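PDB 3WNV: glyoxylate reductase from Paecilomyces sp. J18, which probably reduces glyoxylate to glycolate with a nicotinamide cofactor, as a member of the D-isomer specific 2-hydroxyacid dehydrogenase family. Local coordinates for residues 220-225 / 269-274; 114-119 / 170-175; 131-136 / 144-149; 81-86 / 309-314. All coordinates share one frame; numbering follows the deposited sequence.

Contact 1: 220-225 / 269-274; sequences STRHII and VYENEP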
# COMPACT_ATOMS: atom_id res chain seq x y z
N SER A 220 -12.66 9.06 4.45
CA SER A 220 -13.84 8.60 3.70
C SER A 220 -13.73 7.20 3.07
O SER A 220 -14.76 6.55 2.84
CB SER A 220 -14.19 9.64 2.61
OG SER A 220 -14.54 10.90 3.21
N THR A 221 -12.52 6.72 2.75
CA THR A 221 -12.40 5.36 2.23
C THR A 221 -12.21 4.33 3.34
O THR A 221 -12.25 3.14 3.07
CB THR A 221 -11.25 5.21 1.21
OG1 THR A 221 -10.02 5.55 1.86
CG2 THR A 221 -11.46 6.13 -0.01
N ARG A 222 -11.99 4.79 4.58
CA ARG A 222 -11.99 3.85 5.73
C ARG A 222 -13.34 3.14 5.75
O ARG A 222 -14.37 3.81 5.70
CB ARG A 222 -11.82 4.59 7.07
CG ARG A 222 -11.82 3.65 8.29
CD ARG A 222 -11.62 4.40 9.58
NE ARG A 222 -11.64 3.52 10.74
CZ ARG A 222 -12.74 3.12 11.38
NH1 ARG A 222 -13.95 3.53 10.99
NH2 ARG A 222 -12.64 2.31 12.43
N HIS A 223 -13.34 1.80 5.80
CA HIS A 223 -14.57 1.00 5.75
C HIS A 223 -15.47 1.26 4.54
O HIS A 223 -16.70 1.07 4.62
CB HIS A 223 -15.40 1.24 7.02
CG HIS A 223 -14.77 0.71 8.27
ND1 HIS A 223 -15.47 0.57 9.44
CD2 HIS A 223 -13.52 0.25 8.51
CE1 HIS A 223 -14.67 0.08 10.38
NE2 HIS A 223 -13.48 -0.12 9.83
N ILE A 224 -14.89 1.68 3.43
CA ILE A 224 -15.68 1.79 2.21
C ILE A 224 -16.39 0.46 1.86
O ILE A 224 -17.47 0.46 1.27
CB ILE A 224 -14.85 2.31 1.04
CG1 ILE A 224 -15.75 2.76 -0.11
CG2 ILE A 224 -13.78 1.29 0.63
CD1 ILE A 224 -14.98 3.51 -1.22
N ILE A 225 -15.78 -0.68 2.21
CA ILE A 225 -16.49 -1.97 2.16
C ILE A 225 -16.91 -2.35 3.59
O ILE A 225 -16.11 -2.79 4.38
CB ILE A 225 -15.57 -3.07 1.53
CG1 ILE A 225 -15.03 -2.58 0.18
CG2 ILE A 225 -16.29 -4.44 1.40
CD1 ILE A 225 -16.10 -2.46 -0.85
N VAL A 269 -3.15 -7.36 3.75
CA VAL A 269 -3.25 -6.20 4.65
C VAL A 269 -4.46 -6.28 5.57
O VAL A 269 -5.44 -6.97 5.25
CB VAL A 269 -3.31 -4.86 3.85
CG1 VAL A 269 -2.00 -4.64 3.12
CG2 VAL A 269 -4.51 -4.84 2.88
N TYR A 270 -4.40 -5.58 6.71
CA TYR A 270 -5.39 -5.74 7.78
C TYR A 270 -5.68 -4.42 8.48
O TYR A 270 -4.81 -3.54 8.57
CB TYR A 270 -4.92 -6.78 8.83
CG TYR A 270 -4.49 -8.03 8.12
CD1 TYR A 270 -5.42 -9.00 7.75
CD2 TYR A 270 -3.17 -8.19 7.73
CE1 TYR A 270 -5.03 -10.14 7.05
CE2 TYR A 270 -2.77 -9.31 7.03
CZ TYR A 270 -3.71 -10.26 6.68
OH TYR A 270 -3.28 -11.36 5.98
N GLU A 271 -6.88 -4.32 9.02
CA GLU A 271 -7.31 -3.05 9.60
C GLU A 271 -6.45 -2.55 10.76
O GLU A 271 -6.26 -1.34 10.88
CB GLU A 271 -8.77 -3.13 10.03
CG GLU A 271 -9.31 -1.82 10.59
CD GLU A 271 -10.81 -1.85 10.80
OE1 GLU A 271 -11.41 -2.92 10.55
OE2 GLU A 271 -11.39 -0.82 11.23
N ASN A 272 -5.94 -3.45 11.60
CA ASN A 272 -5.09 -3.05 12.72
C ASN A 272 -3.76 -3.76 12.73
O ASN A 272 -3.28 -4.22 13.78
CB ASN A 272 -5.83 -3.30 14.02
CG ASN A 272 -7.05 -2.40 14.15
OD1 ASN A 272 -6.92 -1.19 14.27
ND2 ASN A 272 -8.24 -2.99 14.09
N GLU A 273 -3.15 -3.86 11.56
CA GLU A 273 -1.94 -4.67 11.43
C GLU A 273 -0.85 -4.07 12.32
O GLU A 273 -0.76 -2.86 12.47
CB GLU A 273 -1.54 -4.87 9.95
CG GLU A 273 -1.00 -3.68 9.24
CD GLU A 273 -0.66 -3.97 7.78
OE1 GLU A 273 -1.59 -4.33 6.99
OE2 GLU A 273 0.52 -3.80 7.41
N PRO A 274 -0.05 -4.93 12.99
CA PRO A 274 0.04 -6.37 12.70
C PRO A 274 -1.01 -7.27 13.38
O PRO A 274 -0.90 -8.50 13.24
CB PRO A 274 1.42 -6.73 13.23
CG PRO A 274 1.56 -5.80 14.43
CD PRO A 274 0.93 -4.50 14.00
O HOH W 1 -9.79 1.14 11.95

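Contact 2: 114-119 / 170-175; sequences ATADVA and ARRARA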
# COMPACT_ATOMS: atom_id res chain seq x y z
N ALA A 114 5.35 -5.97 -8.11
CA ALA A 114 5.40 -6.86 -6.94
C ALA A 114 4.04 -7.02 -6.27
O ALA A 114 3.65 -8.14 -5.89
CB ALA A 114 6.41 -6.34 -5.94
N THR A 115 3.35 -5.89 -6.06
CA THR A 115 2.06 -5.91 -5.40
C THR A 115 1.07 -6.73 -6.20
O THR A 115 0.34 -7.52 -5.63
CB THR A 115 1.48 -4.53 -5.27
OG1 THR A 115 2.39 -3.72 -4.49
CG2 THR A 115 0.15 -4.59 -4.53
N ALA A 116 1.04 -6.54 -7.52
CA ALA A 116 0.16 -7.34 -8.37
C ALA A 116 0.50 -8.82 -8.35
O ALA A 116 -0.40 -9.65 -8.40
CB ALA A 116 0.18 -6.78 -9.84
N ASP A 117 1.79 -9.16 -8.29
CA ASP A 117 2.25 -10.55 -8.20
C ASP A 117 1.63 -11.17 -6.96
O ASP A 117 1.08 -12.28 -7.04
CB ASP A 117 3.79 -10.67 -8.14
CG ASP A 117 4.46 -10.16 -9.37
OD1 ASP A 117 3.79 -10.07 -10.42
OD2 ASP A 117 5.70 -9.85 -9.30
N VAL A 118 1.66 -10.43 -5.85
CA VAL A 118 1.13 -10.97 -4.59
C VAL A 118 -0.42 -11.02 -4.65
O VAL A 118 -1.01 -11.94 -4.17
CB VAL A 118 1.66 -10.21 -3.39
CG1 VAL A 118 0.80 -10.43 -2.15
CG2 VAL A 118 3.09 -10.66 -3.09
N ALA A 119 -1.04 -10.05 -5.30
CA ALA A 119 -2.51 -10.04 -5.46
C ALA A 119 -2.96 -11.29 -6.19
O ALA A 119 -3.95 -11.90 -5.83
CB ALA A 119 -2.93 -8.83 -6.25
N ALA A 170 -4.86 -6.56 -13.56
CA ALA A 170 -5.74 -6.89 -14.69
C ALA A 170 -4.99 -7.63 -15.80
O ALA A 170 -5.53 -8.58 -16.38
CB ALA A 170 -6.40 -5.63 -15.25
N ARG A 171 -3.77 -7.19 -16.10
CA ARG A 171 -2.94 -7.81 -17.12
C ARG A 171 -2.70 -9.28 -16.75
O ARG A 171 -2.83 -10.19 -17.58
CB ARG A 171 -1.61 -7.07 -17.25
CG ARG A 171 -0.66 -7.60 -18.35
CD ARG A 171 0.68 -6.82 -18.39
NE ARG A 171 0.57 -5.46 -17.83
CZ ARG A 171 -0.12 -4.45 -18.38
NH1 ARG A 171 -0.80 -4.62 -19.51
NH2 ARG A 171 -0.14 -3.26 -17.78
N ARG A 172 -2.37 -9.53 -15.50
CA ARG A 172 -2.16 -10.92 -15.07
C ARG A 172 -3.45 -11.70 -15.12
O ARG A 172 -3.49 -12.81 -15.69
CB ARG A 172 -1.58 -10.95 -13.66
CG ARG A 172 -0.10 -10.52 -13.59
CD ARG A 172 0.22 -9.89 -12.23
NE ARG A 172 1.64 -9.52 -12.15
CZ ARG A 172 2.22 -8.50 -12.79
NH1 ARG A 172 1.52 -7.67 -13.59
NH2 ARG A 172 3.52 -8.31 -12.63
N ALA A 173 -4.50 -11.14 -14.52
CA ALA A 173 -5.79 -11.84 -14.43
C ALA A 173 -6.37 -12.20 -15.80
O ALA A 173 -7.01 -13.23 -15.93
CB ALA A 173 -6.79 -11.01 -13.65
N ARG A 174 -6.19 -11.34 -16.80
CA ARG A 174 -6.64 -11.70 -18.14
C ARG A 174 -5.96 -12.95 -18.70
O ARG A 174 -6.59 -13.73 -19.43
CB ARG A 174 -6.46 -10.52 -19.13
CG ARG A 174 -7.68 -9.62 -19.18
CD ARG A 174 -7.56 -8.52 -20.26
NE ARG A 174 -6.51 -7.61 -19.89
CZ ARG A 174 -6.68 -6.43 -19.30
NH1 ARG A 174 -7.90 -5.94 -19.03
NH2 ARG A 174 -5.62 -5.73 -18.99
N ALA A 175 -4.68 -13.12 -18.37
CA ALA A 175 -3.94 -14.29 -18.82
C ALA A 175 -4.46 -15.55 -18.13
O ALA A 175 -4.28 -16.67 -18.66
CB ALA A 175 -2.45 -14.11 -18.59

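Contact 3: 131-136 / 144-149; sequences YVPITA and GKTTLG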
# COMPACT_ATOMS: atom_id res chain seq x y z
N TYR A 131 -4.60 -22.79 2.01
CA TYR A 131 -4.00 -23.02 3.34
C TYR A 131 -4.28 -24.44 3.83
O TYR A 131 -3.48 -25.03 4.53
CB TYR A 131 -4.46 -21.94 4.36
CG TYR A 131 -3.79 -22.09 5.71
CD1 TYR A 131 -2.43 -21.81 5.88
CD2 TYR A 131 -4.50 -22.55 6.82
CE1 TYR A 131 -1.79 -21.97 7.14
CE2 TYR A 131 -3.88 -22.72 8.08
CZ TYR A 131 -2.53 -22.41 8.22
OH TYR A 131 -1.92 -22.56 9.45
N VAL A 132 -5.43 -24.99 3.46
CA VAL A 132 -5.71 -26.38 3.83
C VAL A 132 -4.72 -27.39 3.23
O VAL A 132 -4.11 -28.13 3.98
CB VAL A 132 -7.20 -26.76 3.59
CG1 VAL A 132 -7.46 -28.19 4.00
CG2 VAL A 132 -8.07 -25.80 4.41
N PRO A 133 -4.55 -27.43 1.89
CA PRO A 133 -3.56 -28.39 1.35
C PRO A 133 -2.10 -28.05 1.69
O PRO A 133 -1.32 -28.99 1.85
CB PRO A 133 -3.82 -28.35 -0.17
CG PRO A 133 -4.50 -27.03 -0.42
CD PRO A 133 -5.38 -26.84 0.81
N ILE A 134 -1.75 -26.78 1.86
CA ILE A 134 -0.40 -26.39 2.25
C ILE A 134 -0.08 -27.00 3.61
O ILE A 134 0.99 -27.55 3.82
CB ILE A 134 -0.26 -24.87 2.33
CG1 ILE A 134 -0.21 -24.29 0.91
CG2 ILE A 134 1.02 -24.47 3.11
CD1 ILE A 134 -0.38 -22.82 0.84
N THR A 135 -1.03 -26.88 4.53
CA THR A 135 -0.86 -27.43 5.88
C THR A 135 -0.89 -28.96 5.91
O THR A 135 -0.05 -29.61 6.54
CB THR A 135 -1.91 -26.83 6.82
OG1 THR A 135 -1.69 -25.41 6.90
CG2 THR A 135 -1.78 -27.42 8.22
N ALA A 136 -1.84 -29.55 5.18
CA ALA A 136 -2.00 -31.00 5.14
C ALA A 136 -0.77 -31.74 4.64
O ALA A 136 -0.38 -32.74 5.23
CB ALA A 136 -3.19 -31.36 4.30
N GLY A 144 -5.36 -34.21 3.24
CA GLY A 144 -6.12 -33.84 4.43
C GLY A 144 -7.57 -33.53 4.07
O GLY A 144 -8.20 -34.28 3.32
N LYS A 145 -8.09 -32.43 4.60
CA LYS A 145 -9.47 -31.99 4.29
C LYS A 145 -9.58 -31.03 3.10
O LYS A 145 -10.55 -30.26 3.00
CB LYS A 145 -10.10 -31.30 5.51
CG LYS A 145 -10.35 -32.26 6.71
CD LYS A 145 -11.49 -33.28 6.39
CE LYS A 145 -10.98 -34.65 5.91
NZ LYS A 145 -12.00 -35.50 5.22
N THR A 146 -8.60 -31.07 2.20
CA THR A 146 -8.64 -30.19 1.02
C THR A 146 -9.96 -30.36 0.27
O THR A 146 -10.44 -31.48 0.06
CB THR A 146 -7.50 -30.52 0.06
OG1 THR A 146 -6.27 -30.28 0.73
CG2 THR A 146 -7.56 -29.66 -1.19
N THR A 147 -10.56 -29.25 -0.12
CA THR A 147 -11.81 -29.29 -0.87
C THR A 147 -11.51 -28.83 -2.27
O THR A 147 -10.45 -28.26 -2.51
CB THR A 147 -12.92 -28.41 -0.24
OG1 THR A 147 -12.46 -27.06 -0.14
CG2 THR A 147 -13.23 -28.91 1.14
N LEU A 148 -12.43 -29.11 -3.19
CA LEU A 148 -12.29 -28.60 -4.55
C LEU A 148 -12.38 -27.07 -4.60
O LEU A 148 -13.23 -26.45 -3.93
CB LEU A 148 -13.34 -29.24 -5.47
CG LEU A 148 -13.28 -30.78 -5.58
CD1 LEU A 148 -14.44 -31.31 -6.43
CD2 LEU A 148 -11.95 -31.26 -6.17
N GLY A 149 -11.51 -26.45 -5.40
CA GLY A 149 -11.51 -25.00 -5.59
C GLY A 149 -12.25 -24.64 -6.87
O GLY A 149 -12.99 -25.45 -7.45

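Contact 4: 81-86 / 309-314; sequences YICHNG and NNLRSA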
# COMPACT_ATOMS: atom_id res chain seq x y z
N TYR A 81 11.22 19.73 1.64
CA TYR A 81 10.92 18.49 0.94
C TYR A 81 10.83 17.33 1.93
O TYR A 81 11.64 17.23 2.86
CB TYR A 81 12.00 18.14 -0.08
CG TYR A 81 12.17 19.21 -1.11
CD1 TYR A 81 11.32 19.29 -2.21
CD2 TYR A 81 13.16 20.17 -0.96
CE1 TYR A 81 11.47 20.33 -3.14
CE2 TYR A 81 13.31 21.19 -1.89
CZ TYR A 81 12.46 21.26 -2.97
OH TYR A 81 12.62 22.27 -3.88
N ILE A 82 9.88 16.44 1.70
CA ILE A 82 9.88 15.16 2.37
C ILE A 82 9.73 14.15 1.29
O ILE A 82 8.75 14.16 0.54
CB ILE A 82 8.70 15.01 3.34
CG1 ILE A 82 8.85 15.99 4.48
CG2 ILE A 82 8.64 13.56 3.92
CD1 ILE A 82 7.52 16.08 5.28
N CYS A 83 10.72 13.28 1.19
CA CYS A 83 10.74 12.27 0.16
C CYS A 83 10.46 10.94 0.82
O CYS A 83 11.25 10.43 1.60
CB CYS A 83 12.09 12.30 -0.57
SG CYS A 83 12.37 13.93 -1.40
N HIS A 84 9.29 10.39 0.51
CA HIS A 84 8.72 9.25 1.19
C HIS A 84 8.84 7.95 0.39
O HIS A 84 8.54 7.91 -0.82
CB HIS A 84 7.21 9.56 1.45
CG HIS A 84 6.43 8.41 2.02
ND1 HIS A 84 6.48 8.06 3.36
CD2 HIS A 84 5.60 7.52 1.42
CE1 HIS A 84 5.66 7.02 3.56
NE2 HIS A 84 5.14 6.67 2.39
N ASN A 85 9.28 6.90 1.06
CA ASN A 85 9.40 5.58 0.47
C ASN A 85 8.08 4.86 0.68
O ASN A 85 7.73 4.43 1.80
CB ASN A 85 10.56 4.82 1.09
CG ASN A 85 10.78 3.49 0.43
OD1 ASN A 85 9.85 2.93 -0.15
ND2 ASN A 85 11.98 2.96 0.52
N GLY A 86 7.32 4.73 -0.40
CA GLY A 86 6.03 4.04 -0.31
C GLY A 86 5.06 4.58 -1.35
O GLY A 86 5.12 5.76 -1.66
N ASN A 309 16.47 9.60 -5.84
CA ASN A 309 16.48 10.43 -7.04
C ASN A 309 15.60 11.67 -6.91
O ASN A 309 15.95 12.73 -7.41
CB ASN A 309 16.11 9.59 -8.27
CG ASN A 309 17.27 8.73 -8.74
OD1 ASN A 309 18.41 9.12 -8.61
ND2 ASN A 309 16.97 7.54 -9.26
N ASN A 310 14.45 11.51 -6.25
CA ASN A 310 13.65 12.67 -5.86
C ASN A 310 14.44 13.63 -4.98
O ASN A 310 14.44 14.82 -5.23
CB ASN A 310 12.39 12.23 -5.11
CG ASN A 310 11.24 11.95 -6.04
OD1 ASN A 310 10.59 12.89 -6.53
ND2 ASN A 310 10.97 10.67 -6.28
N LEU A 311 15.10 13.11 -3.94
CA LEU A 311 15.95 13.95 -3.10
C LEU A 311 17.02 14.72 -3.86
O LEU A 311 17.24 15.91 -3.64
CB LEU A 311 16.63 13.09 -2.04
CG LEU A 311 15.72 12.74 -0.90
CD1 LEU A 311 16.27 11.55 -0.10
CD2 LEU A 311 15.56 13.97 -0.04
N ARG A 312 17.72 14.03 -4.73
CA ARG A 312 18.79 14.64 -5.48
C ARG A 312 18.24 15.74 -6.40
O ARG A 312 18.81 16.83 -6.50
CB ARG A 312 19.56 13.58 -6.28
CG ARG A 312 20.65 14.18 -7.15
CD ARG A 312 21.38 13.09 -7.91
NE ARG A 312 22.25 12.29 -7.03
CZ ARG A 312 23.48 12.67 -6.68
NH1 ARG A 312 23.96 13.83 -7.12
NH2 ARG A 312 24.24 11.91 -5.89
N SER A 313 17.10 15.46 -7.02
CA SER A 313 16.46 16.46 -7.88
C SER A 313 16.04 17.67 -7.06
O SER A 313 16.20 18.82 -7.49
CB SER A 313 15.22 15.84 -8.54
OG SER A 313 14.66 16.74 -9.48
N ALA A 314 15.52 17.43 -5.87
CA ALA A 314 15.06 18.52 -5.00
C ALA A 314 16.22 19.44 -4.63
O ALA A 314 16.14 20.67 -4.77
CB ALA A 314 14.42 17.96 -3.77

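Contact 1: 220-225 / 269-274
E271 OE2 is approached by three partners at once: the ring of H223, a water and the guanidinium of R222. The core is a His-carboxylate hydrogen bond that ties two loops of the Rossmann-type coenzyme domain, each following a strand of its parallel sheet. H223 NE2 donates to E271 OE2 over 2.6 Å, and the bond is nearly straight at 169°. The oxygen sits at the edge of the imidazole, close to its plane, yet the ring comes in from above the carboxylate plane, the two planes standing 90° apart. Water 1 donates a hydrogen bond to E271 OE2 at 2.6 Å and accepts one from R222 NH2 at 3.1 Å, bridging them. The direct pair of R222 NH2 and E271 OE2, 3.6 Å, is a matter of charge alone, since no N-H points at the oxygen. R222 and H223 are the two middle residues of a type II turn from T221 to I224, and the guanidinium of R222 lies over a face of the imidazole. A leucine in place of H223 would probably leave E271 OE2 without its straight N-H donor and cost the R222 guanidinium the flat ring it lies against. From the backbone side E250 OE1 accepts from E271 N. The extended R222 chain, with CG anti to N (chi1 180°), brings NH1 to 3.6 Å above the H223 ring plane, offset toward its rim.

Contact 2: 114-119 / 170-175
R172 reaches across from helix 164-175 and does two jobs with its guanidinium, pairing at an edge with D117 and resting one face on A116. The grip on D117 is side-on: NE and NH2 of R172 each donate to D117 OD1 at 2.8 Å. Sharing one oxygen bends both bonds, to 144° from NE and 139° from NH2. That oxygen lies near the guanidinium plane, while the carboxylate is turned by 37° against it. NE arrives almost along the C-O direction and NH2 from the syn side. The methyl of A116 lies over one face of the same group, its CB 3.9 Å from R172 NE and offset toward the rim. The guanidinium has further partners: NH1 forms a salt bridge with E168 and NH2 also bonds N113 OD1, which should help fix its rotation. Beside this polar link A116 and A119 touch V169, extending the seam between helices 112-127 and 164-175. In the Rossmann-type coenzyme domain helix 164-175 follows strand 156-160, and the turn and helix start probably carry the GxGxxG motif. On its other flank it lies on the seven-stranded parallel sheet, A170 and A173 meeting I180 of strand 179-183 and, respectively, I159 and L157 of strand 156-160.

Contact 3: 131-136 / 144-149
The chain at G144-T146 runs back alongside helix 131-138 in the opposite sense, with CA atoms 5.1 Å apart for A136 and G144 and 5.4 Å apart for P133 and T146. The absence of a side chain at G144 permits the closer of these approaches: a CB there would fall only 2.7 Å from A136 CB, and the positive phi of 65° suits glycine as well. A136 CB meets the backbone, 3.7 Å from G144 N. One turn earlier V132 uses a single branch. Its CG1, turned anti to the backbone N (chi1 -179°), comes to 3.6 Å from T146 N and also touches the carbonyl carbon of K145. P133 and T146 form the third layer, their side chains crossing at about a right angle, with T146 OG1 set over one face of the pyrrolidine ring, 3.2 Å from P133 CB. That hydroxyl is hydrogen-bonded to H143 O, consistent with OG1 being held in this rotation. A glycine in place of P133 would probably open a gap beside T146 OG1 and CG2 and leave the threonine with little to lean on. Helix 131-138 and the irregular segment returning along it form a projection, the contact's centre about 29 Å from that of the chain. It recalls the arm by which dimeric relatives in the 2-hydroxyacid dehydrogenase family embrace a partner subunit, although the assembly here is one chain.

Contact 4: 81-86 / 309-314
Strand 81-85 of a five-stranded parallel sheet meets the long C-terminal helix 297-317 through Y81 and C83 on one side and N310, L311 and A314 on the other. Strand and helix segments run nearly antiparallel, at 167°, with their axes 8.6 Å apart, and alternate strand residues, Y81 and C83, turn to the helix while I82 between them turns away. At one end the methyl of A314 stands over the middle of the Y81 ring in a CH-pi contact: A314 CB is 3.5 Å from the ring centroid and only 5° off the ring normal. All six ring carbons therefore lie at similar distances from that methyl.

The pairing is that of an alpha/beta domain of the 2-hydroxyacid dehydrogenase family, in which the last helix returns from the coenzyme-binding part to cover the sheet of the other domain. Further along, C83 SG, turned anti to the carbonyl carbon (chi1 -61°), points into the helix surface and comes to 3.5 Å from L311 CD2. L311 CG also lies near the thiol, and the leucine reaches on to A53 and Y55 of the adjoining strand 51-57, spanning two strands. N310 adds its CB, 4.1 Å from C83 SG, while its buried amide turns to other partners: N310 OD1 accepts from L321 N, and N310 ND2 donates to L306 O and T322 OG1.

Followed from the N terminus, the chain first enters contact 4 at strand 81-85, and this outermost loop closes only when helix 297-317 comes back at 309-314. All the other contacts fall within that span. Contact 2 opens at 114-119 and closes at 170-175, and contact 3, from 131-136 to 144-149, lies wholly within it as a short local hairpin. Contact 1 comes afterwards, from 220-225 to 269-274, in series with both; no two loops cross. Contact 4 thus ties the far end of the chain to the first sheet, whereas contacts 1 and 2 join parts of the coenzyme domain, and contact 3 stands apart, about 45 Å from contact 4 between centres.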